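Local coordinates for intracellular sulfur oxidation protein dsrF (Allochromatium vinosum, PDB 2HY5) that is of unsettled function but could take part in the oxidation of intracellular sulfur, as a DsrF/TusC-family subunit of the DsrEFH complex, at the interface of chains B and A and the interface of chains A and C. Numbering follows the deposited sequence. Chains: chain A, Intracellular sulfur oxidation protein dsrF; chain B, Putative sulfurtransferase dsrE; chain C, DsrH.

Contact 1: the interface of chains B and A. Residues chain B 6, 40-41, 112; chain A 24-25, 27-28, 136.
B:Tyr40 and B:His41 of DsrE reach together onto helix 21-32 of DsrF and both settle on A:Glu24, joining two subunits of the related DsrE/TusD and DsrF/TusC families. The phenol of B:Tyr40 points at the helix backbone. Its hydroxyl OH donates to the carbonyl O of A:Glu24 at 2.7 Å, and that oxygen lies at the edge of the tyrosine ring, in its plane. CG stands anti to the tyrosine's own backbone nitrogen (chi1 -163°), which sends the ring outward from DsrE.

The imidazole of B:His41 runs antiparallel to the A:Glu24 side chain, its ring turned 43° from the carboxylate. ND1 donates to OE1 at 2.6 Å in a fairly straight bond, 159° at the hydrogen; the oxygen is met on its anti side, somewhat out of the carboxylate plane. Farther round the ring, CE1 packs on A:Glu24 CB at 3.3 Å. The opposite nitrogen, NE2, meets A:Phe136 CD2 edge to edge at 3.5 Å, the two side chains crossing at about a right angle.

Within DsrE the CD2 edge of B:Tyr40 sits 3.4 Å above the centre of the imidazole, tilted against it rather than stacked, and B:Leu112 CD1 covers a tyrosine face near its rim. The other methyl of that leucine, CD2, crosses to A:Val28 CG2 at 3.6 Å. The same valine methyl touches B:Tyr40 CE2 at 3.7 Å, filling the angle between phenol and leucine.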
# COMPACT_ATOMS: atom_id res chain seq x y z
N GLN B 6 -4.67 8.18 14.72
CA GLN B 6 -4.09 6.87 14.46
C GLN B 6 -3.36 6.95 13.13
O GLN B 6 -3.92 7.42 12.14
CB GLN B 6 -5.20 5.81 14.40
CG GLN B 6 -4.70 4.37 14.34
CD GLN B 6 -5.83 3.38 14.10
OE1 GLN B 6 -6.92 3.51 14.67
NE2 GLN B 6 -5.56 2.36 13.30
N TYR B 40 0.31 2.51 14.61
CA TYR B 40 0.01 1.08 14.48
C TYR B 40 0.48 0.58 13.11
O TYR B 40 0.78 1.38 12.23
CB TYR B 40 -1.49 0.86 14.65
CG TYR B 40 -1.87 -0.58 14.92
CD1 TYR B 40 -1.13 -1.36 15.81
CD2 TYR B 40 -2.99 -1.15 14.32
CE1 TYR B 40 -1.49 -2.67 16.08
CE2 TYR B 40 -3.36 -2.47 14.59
CZ TYR B 40 -2.60 -3.22 15.47
OH TYR B 40 -2.96 -4.52 15.75
N HIS B 41 0.52 -0.74 12.93
CA HIS B 41 0.98 -1.33 11.67
C HIS B 41 2.37 -0.74 11.38
O HIS B 41 3.14 -0.49 12.30
CB HIS B 41 0.03 -0.99 10.51
CG HIS B 41 -1.39 -1.39 10.74
ND1 HIS B 41 -1.79 -2.69 10.96
CD2 HIS B 41 -2.53 -0.65 10.74
CE1 HIS B 41 -3.10 -2.74 11.08
NE2 HIS B 41 -3.58 -1.52 10.96
N LEU B 112 -1.86 -1.93 22.82
CA LEU B 112 -2.89 -1.53 21.88
C LEU B 112 -4.08 -0.94 22.63
O LEU B 112 -4.87 -0.17 22.07
CB LEU B 112 -3.32 -2.75 21.05
CG LEU B 112 -4.03 -2.55 19.72
CD1 LEU B 112 -3.26 -1.56 18.86
CD2 LEU B 112 -4.15 -3.90 19.01
N GLU A 24 -3.90 -7.64 11.96
CA GLU A 24 -3.69 -6.64 13.00
C GLU A 24 -4.98 -5.91 13.37
O GLU A 24 -5.11 -5.40 14.47
CB GLU A 24 -2.56 -5.67 12.61
CG GLU A 24 -1.20 -6.37 12.63
CD GLU A 24 -0.01 -5.43 12.47
OE1 GLU A 24 -0.07 -4.52 11.62
OE2 GLU A 24 0.99 -5.63 13.19
N ALA A 25 -5.95 -5.89 12.45
CA ALA A 25 -7.24 -5.27 12.74
C ALA A 25 -7.95 -6.17 13.75
O ALA A 25 -8.53 -5.69 14.73
CB ALA A 25 -8.07 -5.14 11.48
N GLU A 27 -6.64 -8.01 15.88
CA GLU A 27 -5.97 -7.84 17.17
C GLU A 27 -6.61 -6.72 17.98
O GLU A 27 -6.74 -6.82 19.21
CB GLU A 27 -4.49 -7.52 16.95
CG GLU A 27 -3.63 -8.71 16.54
CD GLU A 27 -3.23 -9.57 17.72
OE1 GLU A 27 -2.01 -9.78 17.92
OE2 GLU A 27 -4.13 -10.05 18.45
N VAL A 28 -7.02 -5.64 17.31
CA VAL A 28 -7.65 -4.51 17.98
C VAL A 28 -9.01 -4.89 18.55
O VAL A 28 -9.37 -4.48 19.66
CB VAL A 28 -7.83 -3.31 17.03
CG1 VAL A 28 -8.43 -2.13 17.80
CG2 VAL A 28 -6.49 -2.90 16.43
N PHE A 136 -8.56 0.20 8.79
CA PHE A 136 -7.25 -0.43 8.62
C PHE A 136 -6.99 -0.72 7.15
O PHE A 136 -7.66 -1.62 6.60
CB PHE A 136 -7.17 -1.74 9.41
CG PHE A 136 -7.77 -1.66 10.78
CD1 PHE A 136 -9.14 -1.78 10.96
CD2 PHE A 136 -6.96 -1.48 11.90
CE1 PHE A 136 -9.70 -1.71 12.23
CE2 PHE A 136 -7.51 -1.42 13.18
CZ PHE A 136 -8.89 -1.54 13.34
OXT PHE A 136 -6.13 -0.04 6.55

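Contact 2: the interface of chains A and C. Residues chain A 92, 96; chain C 71, 75.
A:Asp96 and C:Arg75 form a salt bridge between DsrF, of the DsrF/TusC family, and DsrH, of the DsrH-like family. The guanidinium nitrogen NH2 lies 3.0 Å from carboxylate oxygen OD2. As a hydrogen bond this is weak, bent to 128° at the hydrogen, although the carboxylate and guanidinium planes are only 21° apart. The two side chains approach from opposite directions.

Water 1 adds a second path between the charged groups. It sits 2.8 Å from A:Asp96 OD2 and 3.1 Å from C:Arg75 NH1, so one carboxylate oxygen faces both terminal nitrogens, one directly and one through solvent. Replacing A:Asp96 by an alanine is likely to leave the guanidinium without its acidic mate across the interface and water 1 without its carboxylate partner.

Beside the charges is a modest apolar contact: A:Leu92 CD2 meets C:Phe71 CE2 at 4.0 Å, the side chains crossing at about a right angle. That methyl also lies 4.2 Å from C:Arg75 NH2, and hence flanks the salt bridge.

Behind the first shell, the arginine chain bends at chi2 and again at chi3, folding back toward C:Phe71. The phenylalanine's CD2 then lies 3.8 Å above the guanidinium plane, offset toward its rim, while NH2 lies at the ring's edge. Both charged residues end short 3-10 helices, 94-96 in DsrF and 73-75 in DsrH, which may help to place their side chains.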
# COMPACT_ATOMS: atom_id res chain seq x y z
N LEU A 92 -19.98 -15.04 -3.90
CA LEU A 92 -20.01 -15.77 -2.64
C LEU A 92 -21.39 -15.71 -2.01
O LEU A 92 -22.19 -14.83 -2.31
CB LEU A 92 -19.00 -15.17 -1.66
CG LEU A 92 -17.52 -15.14 -2.06
CD1 LEU A 92 -16.73 -14.44 -0.97
CD2 LEU A 92 -17.00 -16.55 -2.28
N ASP A 96 -20.25 -19.71 2.12
CA ASP A 96 -18.81 -19.67 1.91
C ASP A 96 -18.07 -19.09 3.10
O ASP A 96 -16.83 -19.10 3.15
CB ASP A 96 -18.47 -18.82 0.67
CG ASP A 96 -18.90 -19.47 -0.62
OD1 ASP A 96 -19.78 -18.90 -1.31
OD2 ASP A 96 -18.36 -20.54 -0.96
N PHE C 71 -9.87 -21.29 -1.18
CA PHE C 71 -10.43 -21.84 -2.40
C PHE C 71 -9.67 -23.03 -2.98
O PHE C 71 -8.44 -23.03 -3.02
CB PHE C 71 -10.56 -20.74 -3.46
CG PHE C 71 -11.32 -19.55 -2.98
CD1 PHE C 71 -10.66 -18.51 -2.33
CD2 PHE C 71 -12.70 -19.49 -3.11
CE1 PHE C 71 -11.37 -17.43 -1.80
CE2 PHE C 71 -13.42 -18.42 -2.59
CZ PHE C 71 -12.76 -17.38 -1.94
N ARG C 75 -12.64 -24.25 -7.85
CA ARG C 75 -13.34 -22.97 -7.79
C ARG C 75 -12.84 -21.99 -8.85
O ARG C 75 -13.41 -20.92 -9.02
CB ARG C 75 -13.15 -22.34 -6.41
CG ARG C 75 -13.67 -23.19 -5.26
CD ARG C 75 -15.18 -23.34 -5.32
NE ARG C 75 -15.89 -22.12 -4.94
CZ ARG C 75 -15.97 -21.66 -3.69
NH1 ARG C 75 -15.39 -22.31 -2.70
NH2 ARG C 75 -16.64 -20.54 -3.45
O HOH W 1 -16.17 -21.71 0.27

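Contact 3: the interface of chains A and C. Residues chain A 17, 55-57, 60; chain C 64, 67-68.
C:Ala68, the last residue of helix 63-68 in DsrH, presses its methyl against A:Ile60 of DsrF, and this is the tight part of the contact. A:Ile60 CD1 lies 3.4 Å from C:Ala68 CB, closer than carbons usually pack. The isoleucine places CG1 between its backbone nitrogen and carbonyl carbon (chi1 59°), which carries CD1 toward the alanine and leaves CG2 beside C:Pro64, 3.8 Å from its CB. A:Thr57 CG2 touches the same alanine methyl more distantly, at 4.0 Å.

Backbone atoms secure the adjoining loop. A:Asp56 N donates to C:Lys67 O at 3.0 Å, 164° at the hydrogen. The end of the DsrH helix is thus joined to a DsrF loop, with C:Ala68 O directed toward A:Tyr17 and A:Gln55.

The wetter side is bridged more loosely. Water 2 links the A:Asp56 carbonyl with that of C:Pro64, and neither the A:Asp56 carboxylate nor the C:Lys67 ammonium takes part in this bridge.

Behind C:Ala68 O, the A:Tyr17 hydroxyl OH donates to the side-chain amide oxygen OE1 of A:Gln55 at 2.9 Å, tilted 26° from the carbonyl plane.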
# COMPACT_ATOMS: atom_id res chain seq x y z
N TYR A 17 -4.05 -11.91 4.26
CA TYR A 17 -2.74 -12.37 3.79
C TYR A 17 -1.93 -11.49 2.84
O TYR A 17 -0.72 -11.38 3.00
CB TYR A 17 -2.88 -13.78 3.20
CG TYR A 17 -3.49 -14.74 4.17
CD1 TYR A 17 -4.77 -15.26 3.96
CD2 TYR A 17 -2.82 -15.10 5.35
CE1 TYR A 17 -5.36 -16.11 4.89
CE2 TYR A 17 -3.41 -15.94 6.28
CZ TYR A 17 -4.68 -16.44 6.05
OH TYR A 17 -5.28 -17.25 6.99
N GLN A 55 -9.63 -22.00 4.95
CA GLN A 55 -8.34 -21.43 4.59
C GLN A 55 -7.23 -22.39 5.03
O GLN A 55 -7.28 -22.93 6.13
CB GLN A 55 -8.17 -20.07 5.27
CG GLN A 55 -9.04 -18.97 4.69
CD GLN A 55 -8.96 -17.68 5.48
OE1 GLN A 55 -8.06 -17.50 6.31
NE2 GLN A 55 -9.88 -16.76 5.21
N ASP A 56 -6.26 -22.62 4.14
CA ASP A 56 -5.13 -23.50 4.41
C ASP A 56 -3.87 -22.77 3.95
O ASP A 56 -3.61 -22.65 2.75
CB ASP A 56 -5.29 -24.81 3.63
CG ASP A 56 -4.11 -25.76 3.82
OD1 ASP A 56 -4.19 -26.90 3.32
OD2 ASP A 56 -3.12 -25.37 4.46
N THR A 57 -3.07 -22.31 4.91
CA THR A 57 -1.87 -21.53 4.62
C THR A 57 -0.52 -22.24 4.59
O THR A 57 0.51 -21.59 4.50
CB THR A 57 -1.74 -20.38 5.61
OG1 THR A 57 -1.55 -20.93 6.93
CG2 THR A 57 -3.01 -19.53 5.60
N ILE A 60 1.87 -21.18 1.71
CA ILE A 60 2.49 -19.86 1.64
C ILE A 60 3.42 -19.55 2.81
O ILE A 60 3.94 -18.44 2.91
CB ILE A 60 1.43 -18.73 1.54
CG1 ILE A 60 0.49 -18.76 2.74
CG2 ILE A 60 0.65 -18.86 0.25
CD1 ILE A 60 -0.43 -17.56 2.83
N PRO C 64 -0.87 -22.00 -3.93
CA PRO C 64 -0.65 -21.72 -2.51
C PRO C 64 -1.47 -20.52 -2.02
O PRO C 64 -2.03 -20.56 -0.93
CB PRO C 64 0.85 -21.48 -2.45
CG PRO C 64 1.37 -22.43 -3.47
CD PRO C 64 0.41 -22.20 -4.63
N LYS C 67 -5.31 -21.51 -2.05
CA LYS C 67 -5.66 -22.33 -0.89
C LYS C 67 -5.64 -21.54 0.41
O LYS C 67 -6.49 -21.74 1.28
CB LYS C 67 -4.68 -23.50 -0.75
CG LYS C 67 -4.44 -24.33 -2.00
CD LYS C 67 -3.33 -25.34 -1.73
CE LYS C 67 -2.65 -25.83 -3.01
NZ LYS C 67 -3.58 -26.53 -3.94
N ALA C 68 -4.67 -20.64 0.55
CA ALA C 68 -4.56 -19.84 1.76
C ALA C 68 -5.79 -18.97 1.96
O ALA C 68 -6.19 -18.68 3.09
CB ALA C 68 -3.32 -18.97 1.68
O HOH W 2 -1.41 -22.18 1.13

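Contact 4: the interface of chains A and C. Residues chain A 46, 49, 89-90; chain C 12, 38, 41, 44, 71.
The carboxylate oxygen OD1 of A:Asp46 receives two nitrogens of A:Arg90, NE and NH2, each at 2.9 Å. The guanidinium takes it side-on and lies in plane with it; NE arrives nearly along the C-O axis, whereas NH2 comes from above the carboxylate plane. This salt bridge within DsrF fixes the arginine's rotation and sets both residues against C:Phe12 of DsrH. NH2 rests 3.4 Å from C:Phe12 CB, and OD1 also borders the ring, whose plane stands 78° from the carboxylate.

Next to it, A:Tyr49 stacks on C:Tyr38. Its CG lies anti to its carbonyl carbon (chi1 -82°), which swings the ring out over C:Tyr38. Their ring centroids are 3.6 Å apart and their planes differ by 12°, with the side chains running past each other in opposite directions. C:Tyr38 CE2 lies over the centre of the A:Tyr49 ring. At its far end the A:Tyr49 hydroxyl OH packs on C:Phe12 CE1 at 3.4 Å, and its CE2 edge reaches C:Phe71 CZ. A leucine in place of A:Tyr49 would probably cost C:Tyr38 its flat stacking partner and open a gap beside C:Phe12.

Water 3 ties the same pair at the opposite end, 2.7 Å from C:Tyr38 OH and 2.8 Å from the A:Tyr49 carbonyl O.

The stacked tyrosines come from facing 3-10 helices, 45-51 of DsrF and 34-40 of DsrH, while A:Arg90 directly follows helix 84-89 and C:Phe12 belongs to a DsrH loop.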
# COMPACT_ATOMS: atom_id res chain seq x y z
N ASP A 46 -13.56 -6.18 -0.19
CA ASP A 46 -12.71 -7.36 -0.04
C ASP A 46 -12.63 -7.86 1.39
O ASP A 46 -12.10 -8.94 1.65
CB ASP A 46 -11.29 -7.10 -0.57
CG ASP A 46 -11.21 -7.20 -2.09
OD1 ASP A 46 -12.16 -7.72 -2.71
OD2 ASP A 46 -10.19 -6.75 -2.65
N TYR A 49 -13.79 -11.32 2.29
CA TYR A 49 -12.90 -12.45 2.06
C TYR A 49 -12.21 -12.88 3.35
O TYR A 49 -11.67 -13.99 3.45
CB TYR A 49 -11.85 -12.08 1.00
CG TYR A 49 -12.33 -12.19 -0.43
CD1 TYR A 49 -12.03 -11.20 -1.36
CD2 TYR A 49 -13.03 -13.31 -0.86
CE1 TYR A 49 -12.41 -11.32 -2.69
CE2 TYR A 49 -13.42 -13.45 -2.19
CZ TYR A 49 -13.10 -12.45 -3.10
OH TYR A 49 -13.46 -12.60 -4.41
N ALA A 89 -20.89 -9.62 -5.55
CA ALA A 89 -19.89 -9.18 -6.51
C ALA A 89 -18.75 -10.18 -6.60
O ALA A 89 -18.04 -10.26 -7.61
CB ALA A 89 -19.36 -7.80 -6.12
N ARG A 90 -18.58 -10.97 -5.55
CA ARG A 90 -17.51 -11.95 -5.50
C ARG A 90 -18.00 -13.38 -5.69
O ARG A 90 -17.25 -14.34 -5.49
CB ARG A 90 -16.75 -11.76 -4.18
CG ARG A 90 -16.11 -10.38 -4.12
CD ARG A 90 -15.58 -10.00 -2.75
NE ARG A 90 -14.88 -8.71 -2.82
CZ ARG A 90 -15.48 -7.54 -3.06
NH1 ARG A 90 -16.79 -7.49 -3.24
NH2 ARG A 90 -14.76 -6.43 -3.13
N PHE C 12 -10.93 -6.25 -7.49
CA PHE C 12 -12.02 -5.47 -6.92
C PHE C 12 -11.45 -4.30 -6.13
O PHE C 12 -12.13 -3.31 -5.86
CB PHE C 12 -12.87 -6.34 -6.00
CG PHE C 12 -13.20 -7.69 -6.58
CD1 PHE C 12 -12.64 -8.84 -6.05
CD2 PHE C 12 -14.05 -7.80 -7.68
CE1 PHE C 12 -12.91 -10.09 -6.61
CE2 PHE C 12 -14.32 -9.04 -8.25
CZ PHE C 12 -13.75 -10.19 -7.72
N TYR C 38 -8.07 -13.75 -6.45
CA TYR C 38 -9.51 -13.60 -6.48
C TYR C 38 -10.08 -13.44 -7.89
O TYR C 38 -11.22 -13.80 -8.15
CB TYR C 38 -9.92 -12.42 -5.60
CG TYR C 38 -9.57 -12.65 -4.14
CD1 TYR C 38 -8.66 -11.82 -3.48
CD2 TYR C 38 -10.17 -13.68 -3.42
CE1 TYR C 38 -8.35 -12.02 -2.14
CE2 TYR C 38 -9.87 -13.88 -2.07
CZ TYR C 38 -8.96 -13.05 -1.44
OH TYR C 38 -8.66 -13.22 -0.10
N LEU C 41 -11.36 -16.70 -9.68
CA LEU C 41 -12.53 -17.41 -9.18
C LEU C 41 -13.79 -17.28 -10.04
O LEU C 41 -14.16 -16.19 -10.47
CB LEU C 41 -12.83 -16.95 -7.75
CG LEU C 41 -11.64 -17.09 -6.80
CD1 LEU C 41 -12.05 -16.60 -5.42
CD2 LEU C 41 -11.19 -18.55 -6.74
N THR C 44 -17.43 -14.33 -10.08
CA THR C 44 -17.24 -12.94 -9.65
C THR C 44 -17.68 -11.96 -10.73
O THR C 44 -18.00 -12.36 -11.85
CB THR C 44 -15.78 -12.63 -9.32
OG1 THR C 44 -15.07 -12.38 -10.53
CG2 THR C 44 -15.13 -13.78 -8.57
N PHE C 71 -9.87 -21.29 -1.18
CA PHE C 71 -10.43 -21.84 -2.40
C PHE C 71 -9.67 -23.03 -2.98
O PHE C 71 -8.44 -23.03 -3.02
CB PHE C 71 -10.56 -20.74 -3.46
CG PHE C 71 -11.32 -19.55 -2.98
CD1 PHE C 71 -10.66 -18.51 -2.33
CD2 PHE C 71 -12.70 -19.49 -3.11
CE1 PHE C 71 -11.37 -17.43 -1.80
CE2 PHE C 71 -13.42 -18.42 -2.59
CZ PHE C 71 -12.76 -17.38 -1.94
O HOH W 3 -10.16 -15.02 1.31

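DsrF is the subunit common to all four contacts: contact 1 joins it to DsrE, whereas contacts 2, 3 and 4 join it to DsrH. The C-alpha centres of contacts 2 and 4 are about 8 Å apart, and C:Phe71 belongs to both, making them neighbouring parts of one surface. Contact 3 extends that surface, its centre about 13 Å from contact 2 and 15 Å from contact 4. Contact 1 lies 22 to 27 Å from the other centres. DsrF thus bridges DsrE and DsrH through separate surfaces in an assembly holding two copies of each protein.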